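Local atomic coordinates of peroxidase (Cellulomonas bogoriensis 69B4 = DSM 16987, PDB entry 6QZO), a protein that binds heme b and probably acts as a DyP-type peroxidase, reducing hydrogen peroxide while oxidising its substrates. Residues Arg294-Thr299 with Arg344-Ala349; His124-Phe129 with Gln338-Gln343; Ser46-Val51 with Val144-Ala149. One frame throughout, in Å; residues are numbered along the deposited sequence.

Interaction 1 (Arg294-Thr299 with Arg344-Ala349). With HEM (protoporphyrin IX containing Fe), chain I.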
loop_
_atom_site.group_PDB
_atom_site.type_symbol
_atom_site.label_atom_id
_atom_site.label_comp_id
_atom_site.label_asym_id
_atom_site.label_seq_id
_atom_site.Cartn_x
_atom_site.Cartn_y
_atom_site.Cartn_z
ATOM N N ARG A 294 -9.189 -18.139 -24.242
ATOM C CA ARG A 294 -9.335 -19.402 -25.007
ATOM C C ARG A 294 -8.414 -20.446 -24.369
ATOM O O ARG A 294 -8.881 -21.549 -24.107
ATOM C CB ARG A 294 -9.018 -19.188 -26.489
ATOM C CG ARG A 294 -9.173 -20.441 -27.333
ATOM C CD ARG A 294 -8.694 -20.218 -28.749
ATOM N NE ARG A 294 -9.633 -19.416 -29.511
ATOM C CZ ARG A 294 -10.746 -19.876 -30.082
ATOM N NH1 ARG A 294 -11.083 -21.154 -29.962
ATOM N NH2 ARG A 294 -11.530 -19.051 -30.767
ATOM N N ARG A 295 -7.160 -20.084 -24.121
ATOM C CA ARG A 295 -6.110 -21.015 -23.637
ATOM C C ARG A 295 -6.342 -21.353 -22.155
ATOM O O ARG A 295 -5.910 -22.439 -21.741
ATOM C CB ARG A 295 -4.724 -20.406 -23.873
ATOM C CG ARG A 295 -4.392 -20.191 -25.337
ATOM C CD ARG A 295 -4.271 -21.492 -26.098
ATOM N NE ARG A 295 -3.148 -22.284 -25.614
ATOM C CZ ARG A 295 -2.915 -23.550 -25.941
ATOM N NH1 ARG A 295 -3.740 -24.196 -26.752
ATOM N NH2 ARG A 295 -1.877 -24.172 -25.427
ATOM N N ALA A 296 -6.990 -20.461 -21.399
ATOM C CA ALA A 296 -7.173 -20.573 -19.932
ATOM C C ALA A 296 -8.494 -21.275 -19.604
ATOM O O ALA A 296 -8.622 -21.787 -18.467
ATOM C CB ALA A 296 -7.113 -19.208 -19.307
ATOM N N ARG A 297 -9.420 -21.311 -20.561
ATOM C CA ARG A 297 -10.756 -21.944 -20.414
ATOM C C ARG A 297 -10.585 -23.380 -19.905
ATOM O O ARG A 297 -9.619 -24.047 -20.264
ATOM C CB ARG A 297 -11.497 -21.916 -21.755
ATOM C CG ARG A 297 -12.967 -22.274 -21.633
ATOM C CD ARG A 297 -13.696 -22.377 -22.948
ATOM N NE ARG A 297 -15.088 -22.694 -22.668
ATOM C CZ ARG A 297 -16.095 -21.806 -22.639
ATOM N NH1 ARG A 297 -15.867 -20.514 -22.858
ATOM N NH2 ARG A 297 -17.328 -22.214 -22.373
ATOM N N PRO A 298 -11.495 -23.899 -19.042
ATOM C CA PRO A 298 -11.512 -25.319 -18.706
ATOM C C PRO A 298 -11.648 -26.214 -19.950
ATOM O O PRO A 298 -12.514 -25.958 -20.762
ATOM C CB PRO A 298 -12.765 -25.467 -17.817
ATOM C CG PRO A 298 -12.938 -24.104 -17.207
ATOM C CD PRO A 298 -12.535 -23.148 -18.313
ATOM N N THR A 299 -10.790 -27.229 -20.038
ATOM C CA THR A 299 -10.827 -28.317 -21.059
ATOM C C THR A 299 -11.643 -29.493 -20.509
ATOM O O THR A 299 -12.254 -30.198 -21.304
ATOM C CB THR A 299 -9.397 -28.679 -21.478
ATOM O OG1 THR A 299 -9.209 -28.100 -22.771
ATOM C CG2 THR A 299 -9.100 -30.157 -21.505
ATOM N N ARG A 344 0.012 -25.193 -17.444
ATOM C CA ARG A 344 0.794 -25.930 -18.472
ATOM C C ARG A 344 0.308 -25.540 -19.875
ATOM O O ARG A 344 1.144 -25.426 -20.778
ATOM C CB ARG A 344 0.703 -27.454 -18.256
ATOM C CG ARG A 344 1.719 -28.250 -19.083
ATOM C CD ARG A 344 2.542 -29.384 -18.461
ATOM N NE ARG A 344 1.687 -30.183 -17.611
ATOM C CZ ARG A 344 2.035 -30.685 -16.433
ATOM N NH1 ARG A 344 3.272 -30.551 -15.963
ATOM N NH2 ARG A 344 1.152 -31.393 -15.726
ATOM N N ARG A 345 -0.993 -25.343 -20.051
ATOM C CA ARG A 345 -1.593 -24.964 -21.356
ATOM C C ARG A 345 -1.187 -23.523 -21.708
ATOM O O ARG A 345 -0.859 -23.286 -22.891
ATOM C CB ARG A 345 -3.111 -25.175 -21.352
ATOM C CG ARG A 345 -3.728 -25.245 -22.745
ATOM C CD ARG A 345 -5.086 -25.931 -22.758
ATOM N NE ARG A 345 -5.958 -25.313 -21.776
ATOM C CZ ARG A 345 -6.518 -25.904 -20.703
ATOM N NH1 ARG A 345 -6.376 -27.198 -20.422
ATOM N NH2 ARG A 345 -7.302 -25.159 -19.926
ATOM N N LEU A 346 -1.149 -22.613 -20.724
ATOM C CA LEU A 346 -0.703 -21.209 -20.941
ATOM C C LEU A 346 0.796 -21.178 -21.252
ATOM O O LEU A 346 1.197 -20.374 -22.099
ATOM C CB LEU A 346 -1.008 -20.356 -19.708
ATOM C CG LEU A 346 -2.487 -20.251 -19.348
ATOM C CD1 LEU A 346 -2.706 -19.137 -18.344
ATOM C CD2 LEU A 346 -3.346 -20.034 -20.595
ATOM N N ASP A 347 1.596 -22.015 -20.590
ATOM C CA ASP A 347 3.049 -22.098 -20.877
ATOM C C ASP A 347 3.236 -22.462 -22.354
ATOM O O ASP A 347 4.115 -21.877 -22.972
ATOM C CB ASP A 347 3.771 -23.110 -19.981
ATOM C CG ASP A 347 5.242 -23.254 -20.320
ATOM O OD1 ASP A 347 5.965 -22.257 -20.216
ATOM O OD2 ASP A 347 5.643 -24.364 -20.699
ATOM N N ALA A 348 2.443 -23.407 -22.876
ATOM C CA ALA A 348 2.572 -23.943 -24.254
ATOM C C ALA A 348 2.239 -22.841 -25.271
ATOM O O ALA A 348 2.971 -22.733 -26.272
ATOM C CB ALA A 348 1.705 -25.163 -24.440
ATOM N N ALA A 349 1.199 -22.038 -25.027
ATOM C CA ALA A 349 0.813 -20.895 -25.885
ATOM C C ALA A 349 -0.176 -19.975 -25.164
ATOM O O ALA A 349 -1.217 -20.453 -24.699
ATOM C CB ALA A 349 0.236 -21.393 -27.193
HETATM C CHA HEM I . -9.176 -14.774 -17.309
HETATM C CHB HEM I . -5.773 -11.403 -16.852
HETATM C CHC HEM I . -2.631 -14.784 -15.425
HETATM C CHD HEM I . -6.143 -18.086 -15.484
HETATM C C1A HEM I . -8.505 -13.582 -17.332
HETATM C C2A HEM I . -9.041 -12.367 -17.851
HETATM C C3A HEM I . -8.071 -11.425 -17.733
HETATM C C4A HEM I . -6.960 -12.043 -17.118
HETATM C CMA HEM I . -8.144 -9.970 -18.153
HETATM C CAA HEM I . -10.408 -12.164 -18.479
HETATM C CBA HEM I . -11.497 -11.782 -17.477
HETATM C CGA HEM I . -11.839 -12.971 -16.639
HETATM O O1A HEM I . -11.222 -13.102 -15.545
HETATM O O2A HEM I . -12.702 -13.800 -17.043
HETATM C C1B HEM I . -4.626 -12.063 -16.428
HETATM C C2B HEM I . -3.398 -11.377 -16.224
HETATM C C3B HEM I . -2.491 -12.327 -15.823
HETATM C C4B HEM I . -3.232 -13.595 -15.806
HETATM C CMB HEM I . -3.164 -9.880 -16.403
HETATM C CAB HEM I . -1.083 -12.198 -15.395
HETATM C CBB HEM I . -0.499 -11.034 -15.111
HETATM C C1C HEM I . -3.300 -15.979 -15.300
HETATM C C2C HEM I . -2.699 -17.170 -14.894
HETATM C C3C HEM I . -3.667 -18.146 -14.901
HETATM C C4C HEM I . -4.901 -17.512 -15.324
HETATM C CMC HEM I . -1.265 -17.420 -14.515
HETATM C CAC HEM I . -3.230 -19.505 -14.484
HETATM C CBC HEM I . -3.987 -20.566 -14.410
HETATM C C1D HEM I . -7.269 -17.415 -16.004
HETATM C C2D HEM I . -8.568 -18.086 -16.190
HETATM C C3D HEM I . -9.406 -17.175 -16.716
HETATM C C4D HEM I . -8.605 -15.944 -16.832
HETATM C CMD HEM I . -8.959 -19.528 -15.914
HETATM C CAD HEM I . -10.875 -17.395 -17.096
HETATM C CBD HEM I . -10.995 -17.874 -18.558
HETATM C CGD HEM I . -12.409 -18.181 -19.038
HETATM O O1D HEM I . -12.961 -19.262 -18.744
HETATM O O2D HEM I . -13.044 -17.372 -19.773
HETATM N NA HEM I . -7.234 -13.366 -16.888
HETATM N NB HEM I . -4.483 -13.365 -16.177
HETATM N NC HEM I . -4.621 -16.185 -15.567
HETATM N ND HEM I . -7.353 -16.139 -16.404
HETATM FE FE HEM I . -5.997 -14.821 -16.356
#

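Interaction 2 (His124-Phe129 with Gln338-Gln343). With HEM (protoporphyrin IX containing Fe), chain I.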
loop_
_atom_site.group_PDB
_atom_site.type_symbol
_atom_site.label_atom_id
_atom_site.label_comp_id
_atom_site.label_asym_id
_atom_site.label_seq_id
_atom_site.Cartn_x
_atom_site.Cartn_y
_atom_site.Cartn_z
ATOM N N HIS A 124 3.568 -29.614 -3.083
ATOM C CA HIS A 124 4.950 -29.496 -3.610
ATOM C C HIS A 124 4.993 -28.269 -4.513
ATOM O O HIS A 124 3.957 -27.837 -5.009
ATOM C CB HIS A 124 5.370 -30.791 -4.348
ATOM C CG HIS A 124 4.503 -31.123 -5.514
ATOM N ND1 HIS A 124 4.468 -30.345 -6.645
ATOM C CD2 HIS A 124 3.638 -32.122 -5.741
ATOM C CE1 HIS A 124 3.601 -30.840 -7.518
ATOM N NE2 HIS A 124 3.076 -31.931 -6.989
ATOM N N PRO A 125 6.174 -27.654 -4.753
ATOM C CA PRO A 125 6.258 -26.552 -5.722
ATOM C C PRO A 125 5.672 -26.970 -7.075
ATOM O O PRO A 125 5.769 -28.136 -7.433
ATOM C CB PRO A 125 7.764 -26.294 -5.839
ATOM C CG PRO A 125 8.331 -26.798 -4.502
ATOM C CD PRO A 125 7.459 -27.966 -4.100
ATOM N N LEU A 126 5.064 -26.033 -7.803
ATOM C CA LEU A 126 4.598 -26.318 -9.183
ATOM C C LEU A 126 5.791 -26.836 -9.974
ATOM O O LEU A 126 6.930 -26.510 -9.657
ATOM C CB LEU A 126 4.014 -25.042 -9.796
ATOM C CG LEU A 126 2.750 -24.516 -9.115
ATOM C CD1 LEU A 126 2.343 -23.190 -9.729
ATOM C CD2 LEU A 126 1.611 -25.504 -9.216
ATOM N N PRO A 127 5.581 -27.688 -10.999
ATOM C CA PRO A 127 6.676 -28.074 -11.887
ATOM C C PRO A 127 7.186 -26.827 -12.607
ATOM O O PRO A 127 6.456 -25.852 -12.713
ATOM C CB PRO A 127 6.052 -29.114 -12.837
ATOM C CG PRO A 127 4.572 -28.883 -12.763
ATOM C CD PRO A 127 4.300 -28.303 -11.388
ATOM N N PRO A 128 8.418 -26.826 -13.150
ATOM C CA PRO A 128 8.943 -25.643 -13.837
ATOM C C PRO A 128 8.272 -25.458 -15.211
ATOM O O PRO A 128 7.903 -26.436 -15.843
ATOM C CB PRO A 128 10.443 -25.939 -13.981
ATOM C CG PRO A 128 10.516 -27.464 -14.045
ATOM C CD PRO A 128 9.355 -27.968 -13.188
ATOM N N PHE A 129 8.096 -24.204 -15.621
ATOM C CA PHE A 129 7.529 -23.817 -16.937
ATOM C C PHE A 129 8.551 -22.949 -17.672
ATOM O O PHE A 129 9.279 -22.199 -16.993
ATOM C CB PHE A 129 6.192 -23.103 -16.737
ATOM C CG PHE A 129 5.156 -23.984 -16.093
ATOM C CD1 PHE A 129 4.579 -25.007 -16.820
ATOM C CD2 PHE A 129 4.779 -23.820 -14.764
ATOM C CE1 PHE A 129 3.669 -25.866 -16.230
ATOM C CE2 PHE A 129 3.825 -24.649 -14.192
ATOM C CZ PHE A 129 3.277 -25.677 -14.926
ATOM N N GLN A 338 -6.174 -29.531 -11.202
ATOM C CA GLN A 338 -7.063 -28.366 -11.474
ATOM C C GLN A 338 -6.250 -27.175 -12.001
ATOM O O GLN A 338 -6.563 -26.704 -13.119
ATOM C CB GLN A 338 -7.859 -28.027 -10.210
ATOM C CG GLN A 338 -8.719 -29.189 -9.714
ATOM C CD GLN A 338 -9.667 -28.769 -8.623
ATOM O OE1 GLN A 338 -9.493 -29.123 -7.458
ATOM N NE2 GLN A 338 -10.665 -27.976 -8.992
ATOM N N PHE A 339 -5.239 -26.716 -11.263
ATOM C CA PHE A 339 -4.451 -25.506 -11.626
ATOM C C PHE A 339 -3.389 -25.852 -12.675
ATOM O O PHE A 339 -3.383 -25.246 -13.770
ATOM C CB PHE A 339 -3.818 -24.845 -10.399
ATOM C CG PHE A 339 -2.970 -23.646 -10.747
ATOM C CD1 PHE A 339 -3.539 -22.396 -10.914
ATOM C CD2 PHE A 339 -1.603 -23.783 -10.944
ATOM C CE1 PHE A 339 -2.757 -21.300 -11.243
ATOM C CE2 PHE A 339 -0.827 -22.681 -11.296
ATOM C CZ PHE A 339 -1.403 -21.439 -11.436
ATOM N N THR A 340 -2.516 -26.795 -12.349
ATOM C CA THR A 340 -1.273 -27.097 -13.111
ATOM C C THR A 340 -1.560 -27.396 -14.580
ATOM O O THR A 340 -0.785 -26.987 -15.438
ATOM C CB THR A 340 -0.508 -28.228 -12.430
ATOM O OG1 THR A 340 -0.274 -27.727 -11.117
ATOM C CG2 THR A 340 0.779 -28.591 -13.128
ATOM N N PRO A 341 -2.618 -28.154 -14.934
ATOM C CA PRO A 341 -2.952 -28.382 -16.339
ATOM C C PRO A 341 -3.285 -27.086 -17.094
ATOM O O PRO A 341 -2.985 -27.003 -18.279
ATOM C CB PRO A 341 -4.180 -29.309 -16.283
ATOM C CG PRO A 341 -4.058 -29.983 -14.928
ATOM C CD PRO A 341 -3.513 -28.894 -14.027
ATOM N N VAL A 342 -3.884 -26.104 -16.406
ATOM C CA VAL A 342 -4.205 -24.776 -17.018
ATOM C C VAL A 342 -2.894 -24.000 -17.185
ATOM O O VAL A 342 -2.612 -23.549 -18.316
ATOM C CB VAL A 342 -5.245 -23.984 -16.210
ATOM C CG1 VAL A 342 -5.426 -22.584 -16.769
ATOM C CG2 VAL A 342 -6.579 -24.712 -16.141
ATOM N N GLN A 343 -2.100 -23.894 -16.118
ATOM C CA GLN A 343 -0.763 -23.242 -16.158
ATOM C C GLN A 343 0.073 -23.874 -17.281
ATOM O O GLN A 343 0.745 -23.108 -17.998
ATOM C CB GLN A 343 -0.053 -23.347 -14.811
ATOM C CG GLN A 343 1.246 -22.560 -14.739
ATOM C CD GLN A 343 1.048 -21.098 -15.083
ATOM O OE1 GLN A 343 0.608 -20.285 -14.259
ATOM N NE2 GLN A 343 1.344 -20.750 -16.329
HETATM C CHA HEM I . -9.176 -14.774 -17.309
HETATM C CHB HEM I . -5.773 -11.403 -16.852
HETATM C CHC HEM I . -2.631 -14.784 -15.425
HETATM C CHD HEM I . -6.143 -18.086 -15.484
HETATM C C1A HEM I . -8.505 -13.582 -17.332
HETATM C C2A HEM I . -9.041 -12.367 -17.851
HETATM C C3A HEM I . -8.071 -11.425 -17.733
HETATM C C4A HEM I . -6.960 -12.043 -17.118
HETATM C CMA HEM I . -8.144 -9.970 -18.153
HETATM C CAA HEM I . -10.408 -12.164 -18.479
HETATM C CBA HEM I . -11.497 -11.782 -17.477
HETATM C CGA HEM I . -11.839 -12.971 -16.639
HETATM O O1A HEM I . -11.222 -13.102 -15.545
HETATM O O2A HEM I . -12.702 -13.800 -17.043
HETATM C C1B HEM I . -4.626 -12.063 -16.428
HETATM C C2B HEM I . -3.398 -11.377 -16.224
HETATM C C3B HEM I . -2.491 -12.327 -15.823
HETATM C C4B HEM I . -3.232 -13.595 -15.806
HETATM C CMB HEM I . -3.164 -9.880 -16.403
HETATM C CAB HEM I . -1.083 -12.198 -15.395
HETATM C CBB HEM I . -0.499 -11.034 -15.111
HETATM C C1C HEM I . -3.300 -15.979 -15.300
HETATM C C2C HEM I . -2.699 -17.170 -14.894
HETATM C C3C HEM I . -3.667 -18.146 -14.901
HETATM C C4C HEM I . -4.901 -17.512 -15.324
HETATM C CMC HEM I . -1.265 -17.420 -14.515
HETATM C CAC HEM I . -3.230 -19.505 -14.484
HETATM C CBC HEM I . -3.987 -20.566 -14.410
HETATM C C1D HEM I . -7.269 -17.415 -16.004
HETATM C C2D HEM I . -8.568 -18.086 -16.190
HETATM C C3D HEM I . -9.406 -17.175 -16.716
HETATM C C4D HEM I . -8.605 -15.944 -16.832
HETATM C CMD HEM I . -8.959 -19.528 -15.914
HETATM C CAD HEM I . -10.875 -17.395 -17.096
HETATM C CBD HEM I . -10.995 -17.874 -18.558
HETATM C CGD HEM I . -12.409 -18.181 -19.038
HETATM O O1D HEM I . -12.961 -19.262 -18.744
HETATM O O2D HEM I . -13.044 -17.372 -19.773
HETATM N NA HEM I . -7.234 -13.366 -16.888
HETATM N NB HEM I . -4.483 -13.365 -16.177
HETATM N NC HEM I . -4.621 -16.185 -15.567
HETATM N ND HEM I . -7.353 -16.139 -16.404
HETATM FE FE HEM I . -5.997 -14.821 -16.356
#

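Interaction 3 (Ser46-Val51 with Val144-Ala149)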
loop_
_atom_site.group_PDB
_atom_site.type_symbol
_atom_site.label_atom_id
_atom_site.label_comp_id
_atom_site.label_asym_id
_atom_site.label_seq_id
_atom_site.Cartn_x
_atom_site.Cartn_y
_atom_site.Cartn_z
ATOM N N SER A 46 -10.552 -4.692 0.191
ATOM C CA SER A 46 -9.664 -3.772 -0.565
ATOM C C SER A 46 -8.196 -4.210 -0.506
ATOM O O SER A 46 -7.497 -4.022 -1.530
ATOM C CB SER A 46 -9.844 -2.365 -0.084
ATOM O OG SER A 46 -11.152 -1.899 -0.367
ATOM N N PHE A 47 -7.710 -4.745 0.620
ATOM C CA PHE A 47 -6.248 -4.951 0.816
ATOM C C PHE A 47 -5.916 -6.382 1.239
ATOM O O PHE A 47 -6.769 -7.059 1.861
ATOM C CB PHE A 47 -5.704 -3.929 1.810
ATOM C CG PHE A 47 -6.129 -2.531 1.454
ATOM C CD1 PHE A 47 -5.716 -1.960 0.259
ATOM C CD2 PHE A 47 -7.010 -1.830 2.255
ATOM C CE1 PHE A 47 -6.143 -0.691 -0.107
ATOM C CE2 PHE A 47 -7.424 -0.554 1.894
ATOM C CZ PHE A 47 -6.997 0.011 0.709
ATOM N N ILE A 48 -4.684 -6.786 0.904
ATOM C CA ILE A 48 -4.085 -8.118 1.192
ATOM C C ILE A 48 -2.604 -7.963 1.544
ATOM O O ILE A 48 -1.905 -7.167 0.895
ATOM C CB ILE A 48 -4.229 -9.080 -0.002
ATOM C CG1 ILE A 48 -3.861 -10.502 0.397
ATOM C CG2 ILE A 48 -3.424 -8.607 -1.212
ATOM C CD1 ILE A 48 -4.418 -11.545 -0.551
ATOM N N ALA A 49 -2.155 -8.743 2.524
ATOM C CA ALA A 49 -0.727 -9.026 2.772
ATOM C C ALA A 49 -0.613 -10.538 2.917
ATOM O O ALA A 49 -1.267 -11.073 3.811
ATOM C CB ALA A 49 -0.239 -8.299 3.997
ATOM N N LEU A 50 0.091 -11.202 2.002
ATOM C CA LEU A 50 0.480 -12.613 2.183
ATOM C C LEU A 50 1.834 -12.618 2.887
ATOM O O LEU A 50 2.813 -12.115 2.282
ATOM C CB LEU A 50 0.603 -13.277 0.817
ATOM C CG LEU A 50 -0.636 -13.600 0.003
ATOM C CD1 LEU A 50 -1.502 -14.615 0.681
ATOM C CD2 LEU A 50 -1.444 -12.391 -0.407
ATOM N N VAL A 51 1.860 -13.126 4.119
ATOM C CA VAL A 51 3.097 -13.264 4.926
ATOM C C VAL A 51 3.513 -14.739 4.960
ATOM O O VAL A 51 2.849 -15.525 5.649
ATOM C CB VAL A 51 2.912 -12.689 6.340
ATOM C CG1 VAL A 51 4.224 -12.682 7.104
ATOM C CG2 VAL A 51 2.317 -11.280 6.298
ATOM N N VAL A 144 1.987 -19.736 5.518
ATOM C CA VAL A 144 1.552 -18.430 4.967
ATOM C C VAL A 144 0.340 -17.949 5.749
ATOM O O VAL A 144 -0.536 -18.773 6.057
ATOM C CB VAL A 144 1.211 -18.525 3.480
ATOM C CG1 VAL A 144 0.047 -19.492 3.238
ATOM C CG2 VAL A 144 0.922 -17.146 2.888
ATOM N N LEU A 145 0.299 -16.644 6.023
ATOM C CA LEU A 145 -0.916 -15.942 6.493
ATOM C C LEU A 145 -1.390 -15.029 5.362
ATOM O O LEU A 145 -0.681 -14.054 5.046
ATOM C CB LEU A 145 -0.560 -15.141 7.749
ATOM C CG LEU A 145 0.019 -15.972 8.898
ATOM C CD1 LEU A 145 0.578 -15.062 9.979
ATOM C CD2 LEU A 145 -1.033 -16.903 9.452
ATOM N N GLN A 146 -2.531 -15.346 4.749
ATOM C CA GLN A 146 -3.211 -14.371 3.869
ATOM C C GLN A 146 -4.029 -13.464 4.778
ATOM O O GLN A 146 -5.043 -13.949 5.334
ATOM C CB GLN A 146 -4.102 -15.041 2.827
ATOM C CG GLN A 146 -4.819 -14.020 1.948
ATOM C CD GLN A 146 -5.884 -14.659 1.103
ATOM O OE1 GLN A 146 -5.618 -15.162 0.018
ATOM N NE2 GLN A 146 -7.108 -14.633 1.604
ATOM N N VAL A 147 -3.585 -12.216 4.935
ATOM C CA VAL A 147 -4.251 -11.198 5.797
ATOM C C VAL A 147 -4.936 -10.191 4.874
ATOM O O VAL A 147 -4.218 -9.524 4.053
ATOM C CB VAL A 147 -3.253 -10.510 6.743
ATOM C CG1 VAL A 147 -3.958 -9.696 7.821
ATOM C CG2 VAL A 147 -2.318 -11.521 7.376
ATOM N N CYS A 148 -6.266 -10.116 4.988
ATOM C CA CYS A 148 -7.139 -9.283 4.127
ATOM C C CYS A 148 -7.979 -8.352 4.996
ATOM O O CYS A 148 -8.501 -8.844 6.012
ATOM C CB CYS A 148 -8.083 -10.153 3.318
ATOM S SG CYS A 148 -7.224 -11.073 2.030
ATOM N N ALA A 149 -8.137 -7.097 4.572
ATOM C CA ALA A 149 -8.976 -6.090 5.262
ATOM C C ALA A 149 -9.303 -4.914 4.340
ATOM O O ALA A 149 -8.606 -4.710 3.330
ATOM C CB ALA A 149 -8.299 -5.619 6.524
#

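Interaction 1 (Arg294-Thr299 with Arg344-Ala349)
Arg295 sets CG anti to its own carbonyl carbon and then bends at both chi2 and chi3, curling over the end of helix 340-348. Arg345 sets CG anti to the backbone N (chi1 -161°) and bends only at chi3, which aims its guanidinium back at the end of helix 292-296. The exchange is reciprocal. Arg295 grips two carbonyls, with NE 2.8 Å from Ala349 O and NH2 2.9 Å from Arg345 O. That second oxygen also accepts the helical bond from Ala349 N, so it has two donors. In return Arg345 NE donates to Arg295 O at 2.9 Å, with an N-H...O angle of 156°; all three donors stand above the carbonyl planes.

The guanidiniums do not stack: their planes are 86° apart. Arg345 CG lies over one face of the Arg295 group, 3.4 Å from NH2, and Ala349 CB over the other, so the Arg295 group is sandwiched between them, which restrains its rotation. Thr299 lies against the Arg345 group, its CB 3.5 Å from NH1, an atom also salt-bridged to Glu303. These carbonyls at a helix end and the Glu303 carboxylate probably ease the crowding of like charges.

Below the polar layer, Leu346 CD2 packs 3.6 Å from Arg295 CB. Leu346 CD1 turns instead to the porphyrin, 3.7 Å from HEM C3C, while Ala296 CB lies 3.6 Å from HEM C2D. Arginine-to-carbonyl bonds thus tie helix 340-348 to the short helix that begins with the axial ligand His292, and the two together make part of the proximal wall of the DyP-type heme pocket.

Interaction 2 (His124-Phe129 with Gln338-Gln343)
The segment 124-129 runs as an extended, proline-rich loop, with polyproline-like backbone angles from Pro125 to Pro128, and passes the start of helix 340-348 at a distance of 7.1 Å between Leu126 CA and Thr340 CA. It joins the N-terminal and C-terminal family regions of the DyP-type peroxidase, probably the two ferredoxin-like halves of the fold. No hydrogen bond crosses between the segments, so the contact rests on packing.

Phe129 carries one half of it. Gln343, with CG anti to the backbone N (chi1 -173°), lays that methylene over a face of the Phe129 ring in a CH-pi contact, CG being 3.4 Å from CE2 and 29° off the ring normal. Thr340 CG2 meets the same ring at its edge. The same methyl also faces Pro127 tip to tip, 3.8 Å from CG.

Leu126 carries the other half, crossing Phe339 at about a right angle, with CD1 3.6 Å from CE2. Arg234 of strand 229-238 touches Leu126, Phe129 and Gln343 alike. Within the loop, His124 ND1 donates to Pro125 O at 2.7 Å, and its NE2 bonds to Asp336.

Beyond the contact the helix and the residue before it meet the heme: Val342 CG1 and Phe339 CE1 lie against HEM CBC, the latter at 3.5 Å, and Gln343 OE1 is 3.4 Å from HEM CMC.

Interaction 3 (Ser46-Val51 with Val144-Ala149)
Ile48 lies at the apolar centre of the face it shares with Leu50, Gln146 and Cys148. Strands 47-55 and 143-149 are the two central strands of a ferredoxin-like sheet, and here they run antiparallel, their segment axes 171° apart. Ile48 places CG1 anti to the backbone N and CG2 in the crowded position, so that CG1 sits 3.8 Å from Cys148 SG while CD1 crosses obliquely to within 3.5 Å of Gln146 CG. Leu50 lies alongside Gln146, pointing the same way, with CD1 3.4 Å from Gln146 CB. An alanine at Ile48 removes CG1, CG2 and CD1 and would probably strip Cys148 SG and the Gln146 methylene of this packing, loosening the centre of the face.

On the other face, Ala49, Val51, Leu145 and Val147 join Phe47 and Ala149, and helix 152-165 packs against this layer. Phe47 also touches Ser182 of the second subunit.

Six backbone hydrogen bonds bind the strands, through the hydrogen-bonded pairs Phe47-Ala149, Ala49-Val147 and Val51-Leu145. Val51 N to Leu145 O is the straightest, 2.9 Å at 172°.

The polar margin of the Ile48 face is the buried Gln146 amide, where NE2 bonds to Gly39 O and OE1 to Tyr331 OH of strand 323-332 in the other sheet. At the strand end, Phe47 N donates to Ala149 O at 2.9 Å, lying nearly along the C=O axis but with the N-H bent to 139°.

Overall arrangement
Interactions 1 and 2 share helix 340-348 and touch each other, for instance Arg344 CA against the Phe129 ring, with centres 12 Å apart; both also reach the heme. Interaction 1, partly buried, uses charged side chains on backbone carbonyls, whereas the buried interaction 2 joins the N- and C-terminal family regions by packing. Interaction 3 stands apart: its centre is 9 Å from that of the chain, against 19 Å for interaction 1 and 15 Å for interaction 2, and all its residues are buried. It does not touch the others, its nearest atoms lying about 12 Å from interaction 2 and 19 Å from interaction 1. There the regular backbone ladder does most of the bonding between the strands, with apolar side-chain packing on both faces.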